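PDB 4BAX: glutamine synthetase, which belongs to the glutamine synthetase family, with a beta-Grasp domain and a catalytic domain in each chain of a ten-chain assembly. Local coordinates for residues Tyr117-Gly122 and Trp202-Thr207. Residues are numbered along the deposited sequence; the frame is centred on the assembly and turned at random.
Sequences YTFFKG and WLLYRT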
ATOM      1  N   TYR A 117      -5.582 -33.482   2.036  1.00 28.64           N
ATOM      2  CA  TYR A 117      -4.554 -32.471   2.166  1.00 27.73           C
ATOM      3  C   TYR A 117      -5.201 -31.123   2.377  1.00 26.98           C
ATOM      4  O   TYR A 117      -6.359 -30.930   1.995  1.00 26.75           O
ATOM      5  CB  TYR A 117      -3.653 -32.445   0.935  1.00 27.95           C
ATOM      6  CG  TYR A 117      -4.413 -32.195  -0.362  1.00 28.25           C
ATOM      7  CD1 TYR A 117      -5.087 -33.224  -1.013  1.00 28.01           C
ATOM      8  CD2 TYR A 117      -4.463 -30.934  -0.929  1.00 28.53           C
ATOM      9  CE1 TYR A 117      -5.777 -33.001  -2.185  1.00 27.94           C
ATOM     10  CE2 TYR A 117      -5.158 -30.711  -2.111  1.00 28.52           C
ATOM     11  CZ  TYR A 117      -5.806 -31.744  -2.731  1.00 28.04           C
ATOM     12  OH  TYR A 117      -6.486 -31.501  -3.904  1.00 27.95           O
ATOM     13  N   THR A 118      -4.431 -30.177   2.903  1.00 26.32           N
ATOM     14  CA  THR A 118      -4.923 -28.825   3.166  1.00 25.45           C
ATOM     15  C   THR A 118      -4.024 -27.792   2.495  1.00 24.70           C
ATOM     16  O   THR A 118      -2.793 -27.875   2.612  1.00 24.88           O
ATOM     17  CB  THR A 118      -5.018 -28.556   4.696  1.00 22.98           C
ATOM     18  OG1 THR A 118      -5.610 -29.696   5.353  1.00 22.95           O
ATOM     19  CG2 THR A 118      -5.853 -27.306   4.986  1.00 22.21           C
ATOM     20  N   PHE A 119      -4.632 -26.832   1.797  1.00 24.14           N
ATOM     21  CA  PHE A 119      -3.878 -25.724   1.193  1.00 24.31           C
ATOM     22  C   PHE A 119      -3.458 -24.643   2.186  1.00 24.79           C
ATOM     23  O   PHE A 119      -4.243 -24.233   3.056  1.00 23.96           O
ATOM     24  CB  PHE A 119      -4.651 -25.070   0.044  1.00 23.80           C
ATOM     25  CG  PHE A 119      -4.683 -25.890  -1.202  1.00 24.02           C
ATOM     26  CD1 PHE A 119      -3.530 -26.441  -1.704  1.00 23.87           C
ATOM     27  CD2 PHE A 119      -5.897 -26.151  -1.856  1.00 24.47           C
ATOM     28  CE1 PHE A 119      -3.571 -27.227  -2.861  1.00 24.25           C
ATOM     29  CE2 PHE A 119      -5.945 -26.938  -3.000  1.00 24.37           C
ATOM     30  CZ  PHE A 119      -4.778 -27.475  -3.503  1.00 24.40           C
ATOM     31  N   PHE A 120      -2.249 -24.122   1.995  1.00 26.24           N
ATOM     32  CA  PHE A 120      -1.759 -23.037   2.832  1.00 27.41           C
ATOM     33  C   PHE A 120      -1.160 -21.960   1.947  1.00 29.74           C
ATOM     34  O   PHE A 120      -0.597 -22.250   0.888  1.00 29.62           O
ATOM     35  CB  PHE A 120      -0.695 -23.542   3.814  1.00 26.47           C
ATOM     36  CG  PHE A 120      -1.240 -23.958   5.151  1.00 26.09           C
ATOM     37  CD1 PHE A 120      -2.017 -25.108   5.278  1.00 25.85           C
ATOM     38  CD2 PHE A 120      -1.002 -23.183   6.289  1.00 26.13           C
ATOM     39  CE1 PHE A 120      -2.540 -25.487   6.520  1.00 25.98           C
ATOM     40  CE2 PHE A 120      -1.515 -23.562   7.544  1.00 26.00           C
ATOM     41  CZ  PHE A 120      -2.287 -24.720   7.650  1.00 26.12           C
ATOM     42  N   LYS A 121      -1.296 -20.713   2.375  1.00 32.10           N
ATOM     43  CA  LYS A 121      -0.557 -19.624   1.768  1.00 33.92           C
ATOM     44  C   LYS A 121       0.342 -19.028   2.863  1.00 34.72           C
ATOM     45  O   LYS A 121      -0.112 -18.255   3.730  1.00 35.73           O
ATOM     46  CB  LYS A 121      -1.510 -18.573   1.205  1.00 34.92           C
ATOM     47  CG  LYS A 121      -0.738 -17.383   0.674  1.00 35.86           C
ATOM     48  CD  LYS A 121      -0.514 -17.451  -0.827  1.00 36.63           C
ATOM     49  CE  LYS A 121       0.730 -16.629  -1.222  1.00 37.22           C
ATOM     50  NZ  LYS A 121       0.802 -16.238  -2.665  1.00 37.59           N
ATOM     51  N   GLY A 122       1.619 -19.395   2.798  1.00 34.24           N
ATOM     52  CA  GLY A 122       2.551 -19.156   3.888  1.00 33.90           C
ATOM     53  C   GLY A 122       2.162 -19.941   5.128  1.00 33.74           C
ATOM     54  O   GLY A 122       1.860 -21.141   5.028  1.00 33.63           O
ATOM     55  N   TRP A 202       3.675 -35.992  -5.293  1.00 24.05           N
ATOM     56  CA  TRP A 202       4.707 -35.179  -5.889  1.00 24.19           C
ATOM     57  C   TRP A 202       4.050 -34.219  -6.886  1.00 24.33           C
ATOM     58  O   TRP A 202       4.425 -33.042  -6.962  1.00 24.60           O
ATOM     59  CB  TRP A 202       5.797 -36.044  -6.553  1.00 24.50           C
ATOM     60  CG  TRP A 202       6.918 -35.214  -7.115  1.00 25.07           C
ATOM     61  CD1 TRP A 202       8.060 -34.832  -6.452  1.00 25.18           C
ATOM     62  CD2 TRP A 202       7.012 -34.642  -8.438  1.00 25.15           C
ATOM     63  NE1 TRP A 202       8.850 -34.055  -7.281  1.00 25.42           N
ATOM     64  CE2 TRP A 202       8.235 -33.933  -8.503  1.00 25.35           C
ATOM     65  CE3 TRP A 202       6.182 -34.653  -9.564  1.00 25.13           C
ATOM     66  CZ2 TRP A 202       8.649 -33.259  -9.654  1.00 25.27           C
ATOM     67  CZ3 TRP A 202       6.597 -33.981 -10.696  1.00 25.38           C
ATOM     68  CH2 TRP A 202       7.821 -33.296 -10.734  1.00 25.29           C
ATOM     69  N   LEU A 203       3.053 -34.708  -7.620  1.00 24.10           N
ATOM     70  CA  LEU A 203       2.338 -33.883  -8.585  1.00 23.56           C
ATOM     71  C   LEU A 203       1.531 -32.756  -7.914  1.00 23.25           C
ATOM     72  O   LEU A 203       1.379 -31.665  -8.495  1.00 23.28           O
ATOM     73  CB  LEU A 203       1.434 -34.753  -9.448  1.00 23.36           C
ATOM     74  CG  LEU A 203       2.115 -35.527 -10.578  1.00 23.16           C
ATOM     75  CD1 LEU A 203       1.125 -36.521 -11.190  1.00 23.64           C
ATOM     76  CD2 LEU A 203       2.648 -34.592 -11.653  1.00 22.60           C
ATOM     77  N   LEU A 204       0.997 -33.008  -6.717  1.00 22.63           N
ATOM     78  CA  LEU A 204       0.235 -31.971  -6.016  1.00 22.60           C
ATOM     79  C   LEU A 204       1.111 -30.788  -5.589  1.00 22.50           C
ATOM     80  O   LEU A 204       0.826 -29.631  -5.937  1.00 21.49           O
ATOM     81  CB  LEU A 204      -0.500 -32.564  -4.813  1.00 22.75           C
ATOM     82  CG  LEU A 204      -1.280 -31.520  -3.984  1.00 22.78           C
ATOM     83  CD1 LEU A 204      -2.512 -30.909  -4.703  1.00 11.26           C
ATOM     84  CD2 LEU A 204      -1.672 -32.116  -2.628  1.00 22.26           C
ATOM     85  N   TYR A 205       2.223 -31.100  -4.925  1.00 23.47           N
ATOM     86  CA  TYR A 205       3.153 -30.084  -4.458  1.00 23.99           C
ATOM     87  C   TYR A 205       3.667 -29.309  -5.633  1.00 24.07           C
ATOM     88  O   TYR A 205       3.735 -28.087  -5.625  1.00 23.86           O
ATOM     89  CB  TYR A 205       4.354 -30.739  -3.800  1.00 24.41           C
ATOM     90  CG  TYR A 205       4.098 -31.501  -2.536  1.00 24.46           C
ATOM     91  CD1 TYR A 205       3.383 -30.948  -1.476  1.00 24.45           C
ATOM     92  CD2 TYR A 205       4.621 -32.780  -2.383  1.00 24.20           C
ATOM     93  CE1 TYR A 205       3.187 -31.682  -0.302  1.00 24.37           C
ATOM     94  CE2 TYR A 205       4.429 -33.503  -1.233  1.00 23.93           C
ATOM     95  CZ  TYR A 205       3.722 -32.961  -0.196  1.00 24.28           C
ATOM     96  OH  TYR A 205       3.552 -33.724   0.940  1.00 24.66           O
ATOM     97  N   ARG A 206       4.045 -30.065  -6.645  1.00 25.05           N
ATOM     98  CA  ARG A 206       4.630 -29.495  -7.835  1.00 26.39           C
ATOM     99  C   ARG A 206       3.641 -28.642  -8.652  1.00 27.08           C
ATOM    100  O   ARG A 206       3.972 -27.520  -9.042  1.00 27.23           O
ATOM    101  CB  ARG A 206       5.286 -30.594  -8.662  1.00 26.68           C
ATOM    102  CG  ARG A 206       5.753 -30.205 -10.033  1.00 27.53           C
ATOM    103  CD  ARG A 206       6.994 -29.376 -10.017  1.00 28.51           C
ATOM    104  NE  ARG A 206       7.402 -29.017 -11.368  1.00 29.77           N
ATOM    105  CZ  ARG A 206       6.876 -28.009 -12.057  1.00 31.05           C
ATOM    106  NH1 ARG A 206       5.902 -27.267 -11.525  1.00 31.12           N
ATOM    107  NH2 ARG A 206       7.313 -27.748 -13.289  1.00 31.71           N
ATOM    108  N   THR A 207       2.409 -29.128  -8.810  1.00 27.69           N
ATOM    109  CA  THR A 207       1.363 -28.372  -9.497  1.00 28.68           C
ATOM    110  C   THR A 207       1.058 -27.070  -8.741  1.00 28.68           C
ATOM    111  O   THR A 207       0.915 -26.003  -9.359  1.00 28.55           O
ATOM    112  CB  THR A 207       0.064 -29.206  -9.649  1.00 26.08           C
ATOM    113  OG1 THR A 207       0.360 -30.372 -10.411  1.00 26.61           O
ATOM    114  CG2 THR A 207      -1.014 -28.432 -10.379  1.00 25.62           C
TER
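Leu204 points its two methyl groups at the aromatic rings of Tyr117 and Phe119. Leu204 CD2 sits over one face of the Tyr117 ring, 3.6 Å from the ring centroid and 18° off the ring normal. This is a CH-pi contact, shifted toward the CG-CD2 side of the ring. Leu204 CD1 lies toward the phenol end, 3.7 Å from Tyr117 CE2. Leu204 CD1 also approaches the Phe119 ring obliquely, 4.3 Å from Phe119 CE1. Leu204 CG stands anti to the backbone N (chi1 178°), which carries both methyls off the helix toward the strand. In Tyr117, chi1 puts CG between the backbone N and the carbonyl carbon, and chi2 of -81° turns the ring face to Leu204.

Within the strand, Phe119 CZ meets the edge of the Tyr117 ring in its plane. The two segments belong to the catalytic domain, where helix 190-210 packs on strand 110-121 of a mixed sheet. Helix 152-164 adds Val155 against both aromatic residues, and Trp181 of the adjacent strand meets the Phe119 ring. All three touching residues are buried, and the interface between the segments is apolar.

One turn along the helix, Thr207 OG1 donates to Leu203 O. Thr207 N reaches the same oxygen from the opposite face of the carbonyl plane. Asn161 ND2 also hydrogen-bonds Thr207 OG1, tying the helix to helix 152-164.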